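Long-range contacts in alcohol oxidase (Myceliophthora thermophila, PDB 6F74), which binds FAD and, as a VAO-type flavoprotein oxidase, probably oxidises an alcohol-type substrate with molecular oxygen: residues 178-183 / 205-210; 188-193 / 274-279; 262-267 / 297-302. All blocks are in the same frame, centred on the assembly; numbering follows the deposited sequence.

Contact 1 of 3, residues 178-183 / 205-210; sequences FRNGVR and HIDGAY
Arg179 and Val182 hold the ring of Tyr210 between them through CH-pi contacts. CG2 of Val182 sits 3.4 Å from the ring centroid and close to the ring normal, while CG of Arg179 lies over the opposite face, nearer the rim. With CG of Tyr210 anti to its carbonyl carbon (chi1 -74°), the ring comes up against strand 179-183, and the phenol oxygen accepts a hydrogen bond from the backbone: Gly181 N to Tyr210 OH is 2.7 Å.

The backbone bonds of strands 179-185 and 203-208, in the FAD-binding region, are those of an antiparallel pair interrupted by a classic beta bulge, Asn180 and Gly181 both facing Asp207. Asn180 N donates to Asp207 O, and Asp207 N to Gly181 O at 2.9 Å. Beyond the bulge Arg183 and His205 form a hydrogen-bonded pair, and at the other end Ala209 N reaches Phe178 O. The side chain of Ala209 packs on Ser156, an FAD-binding residue.

The charged pair is Arg183 NH2 with Asp207 OD2, a salt bridge of 2.8 Å made on the anti side, the two planes standing 78° apart. NH1 of the same guanidinium donates to Asn180 O at 3.0 Å along a lone pair. Both acceptors lie in the guanidinium plane, and a water bonded weakly to NE also bonds His205 ND1 at 2.6 Å.

The extra residue of the bulge thus brings an N-H to the tyrosine hydroxyl, and Arg183, gripped at both terminal nitrogens, is tied to its own strand and to the facing one.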
loop_
_atom_site.group_PDB
_atom_site.type_symbol
_atom_site.label_atom_id
_atom_site.label_comp_id
_atom_site.label_asym_id
_atom_site.label_seq_id
_atom_site.Cartn_x
_atom_site.Cartn_y
_atom_site.Cartn_z
ATOM N N PHE A 178 -2.140 12.265 15.737
ATOM C CA PHE A 178 -1.713 11.542 16.925
ATOM C C PHE A 178 -0.224 11.362 16.787
ATOM O O PHE A 178 0.242 10.369 16.224
ATOM C CB PHE A 178 -2.464 10.209 17.056
ATOM C CG PHE A 178 -2.053 9.400 18.250
ATOM C CD1 PHE A 178 -2.332 9.834 19.539
ATOM C CD2 PHE A 178 -1.367 8.199 18.084
ATOM C CE1 PHE A 178 -1.942 9.090 20.640
ATOM C CE2 PHE A 178 -1.004 7.432 19.193
ATOM C CZ PHE A 178 -1.281 7.891 20.473
ATOM N N ARG A 179 0.526 12.345 17.289
ATOM C CA ARG A 179 1.937 12.487 16.966
ATOM C C ARG A 179 2.733 12.875 18.217
ATOM O O ARG A 179 2.753 14.046 18.581
ATOM C CB ARG A 179 2.080 13.553 15.892
ATOM C CG ARG A 179 1.518 13.092 14.536
ATOM C CD ARG A 179 1.748 14.113 13.433
ATOM N NE ARG A 179 1.893 13.419 12.155
ATOM C CZ ARG A 179 1.165 13.652 11.064
ATOM N NH1 ARG A 179 0.254 14.666 11.031
ATOM N NH2 ARG A 179 1.335 12.873 9.993
ATOM N N ASN A 180 3.384 11.891 18.857
ATOM C CA ASN A 180 4.065 12.114 20.149
ATOM C C ASN A 180 5.588 11.943 20.064
ATOM O O ASN A 180 6.245 11.606 21.055
ATOM C CB ASN A 180 3.470 11.191 21.209
ATOM C CG ASN A 180 1.955 11.255 21.232
ATOM O OD1 ASN A 180 1.294 10.267 21.054
ATOM N ND2 ASN A 180 1.402 12.440 21.491
ATOM N N GLY A 181 6.133 12.212 18.877
ATOM C CA GLY A 181 7.572 12.285 18.646
ATOM C C GLY A 181 8.114 11.130 17.828
ATOM O O GLY A 181 7.599 10.006 17.879
ATOM N N VAL A 182 9.147 11.436 17.045
ATOM C CA VAL A 182 9.936 10.410 16.378
ATOM C C VAL A 182 11.354 10.568 16.909
ATOM O O VAL A 182 11.979 11.605 16.681
ATOM C CB VAL A 182 9.915 10.580 14.854
ATOM C CG1 VAL A 182 10.798 9.550 14.193
ATOM C CG2 VAL A 182 8.478 10.453 14.342
ATOM N N ARG A 183 11.846 9.553 17.611
ATOM C CA ARG A 183 13.123 9.669 18.306
ATOM C C ARG A 183 14.059 8.555 17.916
ATOM O O ARG A 183 13.674 7.392 17.872
ATOM C CB ARG A 183 12.922 9.639 19.819
ATOM C CG ARG A 183 12.156 10.820 20.368
ATOM C CD ARG A 183 11.959 10.704 21.875
ATOM N NE ARG A 183 10.960 9.692 22.225
ATOM C CZ ARG A 183 9.629 9.835 22.105
ATOM N NH1 ARG A 183 9.072 10.957 21.640
ATOM N NH2 ARG A 183 8.834 8.841 22.487
ATOM N N HIS A 205 12.055 5.135 17.458
ATOM C CA HIS A 205 10.765 5.054 18.130
ATOM C C HIS A 205 9.800 5.943 17.375
ATOM O O HIS A 205 9.873 7.171 17.447
ATOM C CB HIS A 205 10.881 5.477 19.601
ATOM C CG HIS A 205 9.626 5.230 20.396
ATOM N ND1 HIS A 205 9.462 5.634 21.702
ATOM C CD2 HIS A 205 8.438 4.711 20.011
ATOM C CE1 HIS A 205 8.250 5.313 22.109
ATOM N NE2 HIS A 205 7.605 4.756 21.102
ATOM N N ILE A 206 8.916 5.323 16.602
ATOM C CA ILE A 206 7.904 6.088 15.905
ATOM C C ILE A 206 6.709 6.181 16.840
ATOM O O ILE A 206 5.874 5.277 16.855
ATOM C CB ILE A 206 7.519 5.441 14.569
ATOM C CG1 ILE A 206 8.780 5.147 13.741
ATOM C CG2 ILE A 206 6.569 6.353 13.799
ATOM C CD1 ILE A 206 8.521 4.344 12.467
ATOM N N ASP A 207 6.632 7.274 17.610
ATOM C CA ASP A 207 5.666 7.431 18.690
ATOM C C ASP A 207 4.466 8.219 18.199
ATOM O O ASP A 207 4.185 9.314 18.659
ATOM C CB ASP A 207 6.337 8.113 19.905
ATOM C CG ASP A 207 5.604 7.862 21.214
ATOM O OD1 ASP A 207 4.520 7.197 21.232
ATOM O OD2 ASP A 207 6.130 8.347 22.248
ATOM N N GLY A 208 3.744 7.631 17.247
ATOM C CA GLY A 208 2.568 8.262 16.665
ATOM C C GLY A 208 2.296 7.728 15.270
ATOM O O GLY A 208 3.106 6.995 14.707
ATOM N N ALA A 209 1.139 8.102 14.718
ATOM C CA ALA A 209 0.773 7.741 13.347
ATOM C C ALA A 209 1.447 8.689 12.345
ATOM O O ALA A 209 0.795 9.389 11.558
ATOM C CB ALA A 209 -0.713 7.784 13.178
ATOM N N TYR A 210 2.781 8.685 12.390
ATOM C CA TYR A 210 3.573 9.484 11.497
ATOM C C TYR A 210 3.543 8.904 10.075
ATOM O O TYR A 210 3.156 7.747 9.858
ATOM C CB TYR A 210 4.996 9.611 12.041
ATOM C CG TYR A 210 5.101 10.547 13.212
ATOM C CD1 TYR A 210 5.256 11.925 13.012
ATOM C CD2 TYR A 210 5.046 10.074 14.524
ATOM C CE1 TYR A 210 5.350 12.803 14.065
ATOM C CE2 TYR A 210 5.151 10.947 15.601
ATOM C CZ TYR A 210 5.295 12.315 15.364
ATOM O OH TYR A 210 5.409 13.201 16.425
HETATM O O HOH W 1 11.587 6.402 22.974
#

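Contact 2 of 3, residues 188-193 / 274-279; sequences YTSANK and TANHCE
Asn276 OD1 takes two hydrogen bonds from opposite faces of its plane: one across the contact from Asn192 ND2 at 3.2 Å, the other from Cys278 N two residues on, which makes an Asx turn. The same two amides are joined a second time by a nearly straight bond, Asn276 ND2 donating to Asn192 OD1 at 2.8 Å. They meet tip to tip with their planes 56° apart, and in each bond the acceptor lies in the donor's amide plane while the donor is tilted from the carbonyl plane.

The other hydrogen of Asn192 ND2 goes to Glu279 OE1 (2.9 Å), on the anti side of a carboxylate turned only 26° from the amide. Chi1 of 60° puts Asn192 CG between its own backbone N and carbonyl carbon, on the way to Asn276 and Glu279; CG2 of Thr274 packs 3.4 Å from Asn192 ND2. An alanine at Asn192 would probably leave Glu279 OE1 without this donor and strip two bonds from the Asn276 amide, which would still have those to Glu262 and Cys278 N.

Ser190 shapes the loop: its OG accepts from Asn192 N at 3.2 Å in an ST turn that overlaps the type I turn from Ser190 to Lys193. That oxygen is also bonded to Glu262, as are Tyr188 OH and Asn276 ND2.

The 188-193 loop, which follows strand 179-185 in the chain, is thereby fastened to strand 272-276 and the turn after it, where the Cys194-Cys278 disulfide adds a covalent tie. Strand 260-266 runs beside 272-276, and Ala275 packs on helix 281-287.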
loop_
_atom_site.group_PDB
_atom_site.type_symbol
_atom_site.label_atom_id
_atom_site.label_comp_id
_atom_site.label_asym_id
_atom_site.label_seq_id
_atom_site.Cartn_x
_atom_site.Cartn_y
_atom_site.Cartn_z
ATOM N N TYR A 188 18.887 0.111 20.162
ATOM C CA TYR A 188 17.491 -0.233 20.471
ATOM C C TYR A 188 17.280 -0.510 21.959
ATOM O O TYR A 188 17.957 -1.356 22.531
ATOM C CB TYR A 188 17.102 -1.467 19.671
ATOM C CG TYR A 188 15.813 -2.161 20.052
ATOM C CD1 TYR A 188 14.620 -1.466 20.209
ATOM C CD2 TYR A 188 15.793 -3.544 20.212
ATOM C CE1 TYR A 188 13.443 -2.127 20.534
ATOM C CE2 TYR A 188 14.628 -4.215 20.531
ATOM C CZ TYR A 188 13.467 -3.520 20.690
ATOM O OH TYR A 188 12.333 -4.228 21.022
ATOM N N THR A 189 16.301 0.191 22.536
ATOM C CA THR A 189 15.917 0.080 23.945
ATOM C C THR A 189 14.424 -0.228 23.981
ATOM O O THR A 189 13.604 0.575 23.570
ATOM C CB THR A 189 16.213 1.380 24.714
ATOM O OG1 THR A 189 17.573 1.717 24.516
ATOM C CG2 THR A 189 15.949 1.216 26.228
ATOM N N SER A 190 14.104 -1.428 24.463
ATOM C CA SER A 190 12.760 -1.966 24.437
ATOM C C SER A 190 11.993 -1.511 25.677
ATOM O O SER A 190 12.545 -1.464 26.780
ATOM C CB SER A 190 12.795 -3.495 24.364
ATOM O OG SER A 190 11.526 -4.054 24.694
ATOM N N ALA A 191 10.701 -1.249 25.479
ATOM C CA ALA A 191 9.776 -0.921 26.549
ATOM C C ALA A 191 9.687 -1.975 27.648
ATOM O O ALA A 191 9.399 -1.628 28.792
ATOM C CB ALA A 191 8.388 -0.645 25.969
ATOM N N ASN A 192 9.910 -3.247 27.320
ATOM C CA ASN A 192 9.922 -4.331 28.341
ATOM C C ASN A 192 11.268 -5.027 28.458
ATOM O O ASN A 192 11.355 -6.131 28.994
ATOM C CB ASN A 192 8.799 -5.351 28.078
ATOM C CG ASN A 192 8.911 -6.037 26.712
ATOM O OD1 ASN A 192 9.950 -5.984 26.046
ATOM N ND2 ASN A 192 7.813 -6.681 26.284
ATOM N N LYS A 193 12.316 -4.367 27.963
ATOM C CA LYS A 193 13.714 -4.870 27.964
ATOM C C LYS A 193 13.947 -6.211 27.282
ATOM O O LYS A 193 14.863 -6.954 27.631
ATOM C CB LYS A 193 14.297 -4.845 29.381
ATOM C CG LYS A 193 14.292 -3.461 30.044
ATOM C CD LYS A 193 15.119 -2.434 29.232
ATOM C CE LYS A 193 14.888 -0.992 29.675
ATOM N NZ LYS A 193 14.856 -0.819 31.152
ATOM N N THR A 274 2.118 -4.099 25.219
ATOM C CA THR A 274 3.327 -4.238 24.419
ATOM C C THR A 274 3.230 -5.515 23.603
ATOM O O THR A 274 2.785 -6.562 24.110
ATOM C CB THR A 274 4.584 -4.261 25.324
ATOM O OG1 THR A 274 4.670 -2.991 25.983
ATOM C CG2 THR A 274 5.854 -4.466 24.535
ATOM N N ALA A 275 3.604 -5.417 22.330
ATOM C CA ALA A 275 3.709 -6.579 21.458
ATOM C C ALA A 275 5.133 -6.644 20.915
ATOM O O ALA A 275 5.559 -5.755 20.162
ATOM C CB ALA A 275 2.716 -6.504 20.311
ATOM N N ASN A 276 5.858 -7.683 21.320
ATOM C CA ASN A 276 7.194 -7.935 20.798
ATOM C C ASN A 276 7.567 -9.419 20.983
ATOM O O ASN A 276 6.692 -10.257 21.277
ATOM C CB ASN A 276 8.224 -6.908 21.351
ATOM C CG ASN A 276 8.561 -7.076 22.818
ATOM O OD1 ASN A 276 8.190 -8.052 23.459
ATOM N ND2 ASN A 276 9.284 -6.096 23.362
ATOM N N HIS A 277 8.852 -9.728 20.859
ATOM C CA HIS A 277 9.329 -11.104 20.901
ATOM C C HIS A 277 9.074 -11.753 22.264
ATOM O O HIS A 277 8.905 -12.975 22.343
ATOM C CB HIS A 277 10.833 -11.175 20.533
ATOM C CG HIS A 277 11.161 -10.544 19.212
ATOM N ND1 HIS A 277 11.185 -9.175 19.017
ATOM C CD2 HIS A 277 11.462 -11.096 18.015
ATOM C CE1 HIS A 277 11.468 -8.913 17.752
ATOM N NE2 HIS A 277 11.647 -10.062 17.122
ATOM N N CYS A 278 9.011 -10.931 23.318
ATOM C CA CYS A 278 8.843 -11.388 24.690
ATOM C C CYS A 278 7.426 -11.303 25.207
ATOM O O CYS A 278 7.125 -11.877 26.249
ATOM C CB CYS A 278 9.727 -10.542 25.620
ATOM S SG CYS A 278 11.484 -10.747 25.314
ATOM N N GLU A 279 6.553 -10.564 24.531
ATOM C CA GLU A 279 5.234 -10.267 25.101
ATOM C C GLU A 279 4.177 -10.191 24.012
ATOM O O GLU A 279 4.356 -9.548 22.991
ATOM C CB GLU A 279 5.313 -8.991 25.923
ATOM C CG GLU A 279 4.127 -8.790 26.850
ATOM C CD GLU A 279 4.286 -7.557 27.758
ATOM O OE1 GLU A 279 5.420 -7.000 27.837
ATOM O OE2 GLU A 279 3.271 -7.076 28.318
HETATM O O HOH W 2 12.090 -7.399 20.984
#

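Contact 3 of 3, residues 262-267 / 297-302; sequences EAQIML and VLSQHI. With FAD (flavin-adenine dinucleotide), chain I.
The imidazole of His301 has OE2 of Glu262 over one face, 3.8 Å above the ring plane and offset toward the rim, with the carboxylate and ring planes 50° apart. The side chains run alongside each other in the same direction; chi1 of 64° sets CG of Glu262 against the ring, 3.7 Å from His301 ND1. The carboxylate oxygens find their hydrogen bonds outside the pair, OE1 with Tyr188, Ser190 and Asn276 and OE2 with the backbone N of Ala191. His301 also stacks on the ring of His205.

The strands are antiparallel. His301 N donates to Glu262 O, and Gln264 N to Ser299 O at 3.1 Å. A classic beta bulge follows, Leu298 and Ser299 both facing Gln264: Gln264 O accepts from Leu298 N at 2.9 Å and, weakly, from Ser299 N at 3.4 Å.

Ala263 CB packs on Gln300 CG on one face of the sheet, and Ile265 on Val297. On the other, Ser299 OG touches CB and CG of Gln264, whose amide turns away and bonds Thr274. At the bulge itself, CB of Met266 reaches Leu298 CD1 at 4.3 Å.

Next to the bulge, the backbone of Val297 reads the adenine of FAD with two nearly straight bonds, Val297 N to FAD N1A and FAD N6A to Val297 O, both 2.9 Å. The bulge holds Leu298, and weakly Ser299, on Gln264 O, which steadies the backbone beside the adenine. The buried carboxylate of Glu262, with four hydrogen-bonding partners, among them Ala191 N and Asn276 ND2, is probably charged and could polarise the imidazole that its OE2 faces.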
loop_
_atom_site.group_PDB
_atom_site.type_symbol
_atom_site.label_atom_id
_atom_site.label_comp_id
_atom_site.label_asym_id
_atom_site.label_seq_id
_atom_site.Cartn_x
_atom_site.Cartn_y
_atom_site.Cartn_z
ATOM N N GLU A 262 9.017 -3.856 18.019
ATOM C CA GLU A 262 7.923 -3.911 18.968
ATOM C C GLU A 262 6.891 -2.853 18.648
ATOM O O GLU A 262 7.127 -1.981 17.789
ATOM C CB GLU A 262 8.427 -3.724 20.415
ATOM C CG GLU A 262 9.060 -2.410 20.774
ATOM C CD GLU A 262 9.639 -2.438 22.178
ATOM O OE1 GLU A 262 10.428 -3.345 22.476
ATOM O OE2 GLU A 262 9.267 -1.573 23.013
ATOM N N ALA A 263 5.747 -2.942 19.333
ATOM C CA ALA A 263 4.666 -1.977 19.184
ATOM C C ALA A 263 3.932 -1.791 20.521
ATOM O O ALA A 263 3.920 -2.685 21.357
ATOM C CB ALA A 263 3.691 -2.443 18.101
ATOM N N GLN A 264 3.314 -0.628 20.681
ATOM C CA GLN A 264 2.293 -0.420 21.684
ATOM C C GLN A 264 0.982 -0.425 20.916
ATOM O O GLN A 264 0.874 0.207 19.867
ATOM C CB GLN A 264 2.480 0.914 22.391
ATOM C CG GLN A 264 3.736 1.042 23.262
ATOM C CD GLN A 264 3.729 0.085 24.412
ATOM O OE1 GLN A 264 2.785 0.034 25.187
ATOM N NE2 GLN A 264 4.784 -0.689 24.538
ATOM N N ILE A 265 0.016 -1.183 21.441
ATOM C CA ILE A 265 -1.244 -1.425 20.782
ATOM C C ILE A 265 -2.369 -1.373 21.800
ATOM O O ILE A 265 -2.275 -2.022 22.854
ATOM C CB ILE A 265 -1.273 -2.809 20.103
ATOM C CG1 ILE A 265 -0.138 -2.925 19.073
ATOM C CG2 ILE A 265 -2.603 -3.015 19.395
ATOM C CD1 ILE A 265 -0.001 -4.285 18.424
ATOM N N MET A 266 -3.418 -0.614 21.474
ATOM C CA MET A 266 -4.650 -0.585 22.257
ATOM C C MET A 266 -5.604 -1.636 21.689
ATOM O O MET A 266 -6.006 -1.585 20.516
ATOM C CB MET A 266 -5.284 0.803 22.236
ATOM C CG MET A 266 -6.588 0.902 23.037
ATOM S SD MET A 266 -7.342 2.568 23.133
ATOM C CE MET A 266 -5.933 3.544 23.621
ATOM N N LEU A 267 -5.953 -2.601 22.528
ATOM C CA LEU A 267 -6.815 -3.695 22.104
ATOM C C LEU A 267 -8.261 -3.226 22.087
ATOM O O LEU A 267 -8.566 -2.159 22.627
ATOM C CB LEU A 267 -6.638 -4.909 23.031
ATOM C CG LEU A 267 -5.220 -5.457 23.230
ATOM C CD1 LEU A 267 -5.220 -6.642 24.183
ATOM C CD2 LEU A 267 -4.586 -5.858 21.915
ATOM N N VAL A 297 -2.689 0.442 16.505
ATOM C CA VAL A 297 -1.252 0.593 16.673
ATOM C C VAL A 297 -0.934 2.052 17.036
ATOM O O VAL A 297 -1.146 2.979 16.241
ATOM C CB VAL A 297 -0.462 0.126 15.449
ATOM C CG1 VAL A 297 1.035 0.221 15.719
ATOM C CG2 VAL A 297 -0.839 -1.304 15.075
ATOM N N LEU A 298 -0.446 2.230 18.266
ATOM C CA LEU A 298 -0.117 3.549 18.796
ATOM C C LEU A 298 1.301 3.956 18.472
ATOM O O LEU A 298 1.588 5.143 18.289
ATOM C CB LEU A 298 -0.294 3.572 20.321
ATOM C CG LEU A 298 -1.648 3.111 20.865
ATOM C CD1 LEU A 298 -1.656 3.170 22.361
ATOM C CD2 LEU A 298 -2.794 3.849 20.196
ATOM N N SER A 299 2.208 2.993 18.486
ATOM C CA SER A 299 3.612 3.276 18.233
ATOM C C SER A 299 4.304 2.011 17.761
ATOM O O SER A 299 3.855 0.908 18.050
ATOM C CB SER A 299 4.275 3.785 19.515
ATOM O OG SER A 299 4.556 2.694 20.365
ATOM N N GLN A 300 5.408 2.170 17.047
ATOM C CA GLN A 300 6.311 1.043 16.792
ATOM C C GLN A 300 7.741 1.522 16.966
ATOM O O GLN A 300 8.064 2.719 16.859
ATOM C CB GLN A 300 6.142 0.436 15.377
ATOM C CG GLN A 300 4.796 -0.281 15.111
ATOM C CD GLN A 300 4.594 -0.743 13.653
ATOM O OE1 GLN A 300 5.187 -0.182 12.735
ATOM N NE2 GLN A 300 3.785 -1.784 13.455
ATOM N N HIS A 301 8.600 0.560 17.261
ATOM C CA HIS A 301 10.028 0.750 17.144
ATOM C C HIS A 301 10.472 -0.006 15.886
ATOM O O HIS A 301 10.089 -1.163 15.719
ATOM C CB HIS A 301 10.746 0.158 18.346
ATOM C CG HIS A 301 10.579 0.928 19.617
ATOM N ND1 HIS A 301 9.352 1.215 20.181
ATOM C CD2 HIS A 301 11.510 1.391 20.481
ATOM C CE1 HIS A 301 9.537 1.846 21.336
ATOM N NE2 HIS A 301 10.840 1.975 21.537
ATOM N N ILE A 302 11.285 0.630 15.027
ATOM C CA ILE A 302 11.853 -0.009 13.839
ATOM C C ILE A 302 13.377 -0.081 13.908
ATOM O O ILE A 302 14.020 0.839 14.399
ATOM C CB ILE A 302 11.459 0.697 12.511
ATOM C CG1 ILE A 302 11.800 2.188 12.553
ATOM C CG2 ILE A 302 9.979 0.475 12.211
ATOM C CD1 ILE A 302 11.816 2.872 11.199
HETATM P PA FAD I . -4.704 4.020 5.780
HETATM O O1A FAD I . -5.732 4.094 4.654
HETATM O O2A FAD I . -4.725 5.137 6.776
HETATM O O5B FAD I . -4.909 2.633 6.506
HETATM C C5B FAD I . -4.674 1.446 5.800
HETATM C C4B FAD I . -5.220 0.279 6.604
HETATM O O4B FAD I . -4.464 0.219 7.802
HETATM C C3B FAD I . -6.659 0.383 7.040
HETATM O O3B FAD I . -7.160 -0.953 7.177
HETATM C C2B FAD I . -6.592 0.977 8.425
HETATM O O2B FAD I . -7.628 0.558 9.321
HETATM C C1B FAD I . -5.292 0.418 8.939
HETATM N N9A FAD I . -4.554 1.259 9.887
HETATM C C8A FAD I . -3.933 2.416 9.618
HETATM N N7A FAD I . -3.319 2.898 10.715
HETATM C C5A FAD I . -3.547 2.027 11.694
HETATM C C6A FAD I . -3.156 1.956 13.101
HETATM N N6A FAD I . -2.396 2.964 13.587
HETATM N N1A FAD I . -3.594 0.891 13.822
HETATM C C2A FAD I . -4.358 -0.081 13.259
HETATM N N3A FAD I . -4.735 -0.086 11.954
HETATM C C4A FAD I . -4.351 0.938 11.149
HETATM N N1 FAD I . 3.138 0.716 -0.402
HETATM C C2 FAD I . 4.379 0.201 -0.557
HETATM O O2 FAD I . 4.620 -0.944 -0.097
HETATM N N3 FAD I . 5.368 0.888 -1.163
HETATM C C4 FAD I . 5.183 2.112 -1.685
HETATM O O4 FAD I . 6.096 2.738 -2.263
HETATM C C4X FAD I . 3.849 2.740 -1.575
HETATM N N5 FAD I . 3.600 3.962 -2.088
HETATM C C5X FAD I . 2.368 4.515 -1.963
HETATM C C6 FAD I . 2.134 5.788 -2.482
HETATM C C7 FAD I . 0.901 6.405 -2.364
HETATM C C7M FAD I . 0.814 7.770 -3.002
HETATM C C8 FAD I . -0.205 5.703 -1.653
HETATM C C8M FAD I . -1.577 6.327 -1.437
HETATM C C9 FAD I . 0.017 4.423 -1.155
HETATM C C9A FAD I . 1.265 3.787 -1.266
HETATM N N10 FAD I . 1.537 2.494 -0.741
HETATM C C10 FAD I . 2.818 1.946 -0.889
HETATM C "C1'" FAD I . 0.496 1.648 -0.112
HETATM C "C2'" FAD I . 0.382 1.590 1.376
HETATM O "O2'" FAD I . 1.353 0.653 1.837
HETATM C "C3'" FAD I . -1.008 1.070 1.757
HETATM O "O3'" FAD I . -2.050 1.809 1.094
HETATM C "C4'" FAD I . -1.230 1.100 3.263
HETATM O "O4'" FAD I . -2.534 0.594 3.564
HETATM C "C5'" FAD I . -1.061 2.505 3.820
HETATM O "O5'" FAD I . -1.260 2.509 5.223
HETATM P P FAD I . -1.806 3.883 5.788
HETATM O O1P FAD I . -0.982 5.020 5.251
HETATM O O2P FAD I . -1.951 3.698 7.262
HETATM O O3P FAD I . -3.252 3.921 5.062
#

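Overall arrangement
All three contacts reach one antiparallel sheet of the FAD-binding part of the chain, contact 2 through strand 272-276 alone. Contacts 1 and 3, with centres about 10 Å apart, join where strand 203-208 runs beside 296-306, Ile206 N lying 2.8 Å from Gln300 O. Contacts 2 and 3 are also about 10 Å apart between centres and meet at Glu262, whose OE1 is 2.6 Å from Tyr188 OH. Contacts 1 and 2 do not touch, their nearest atoms being about 7 Å apart. The cofactor's adenine is bonded in contact 3; the side chain of Ala209 in contact 1 comes within about 5 Å of FAD, and contact 2 lies farther off, the side chain of Thr274 being about 11 Å from that of Val297.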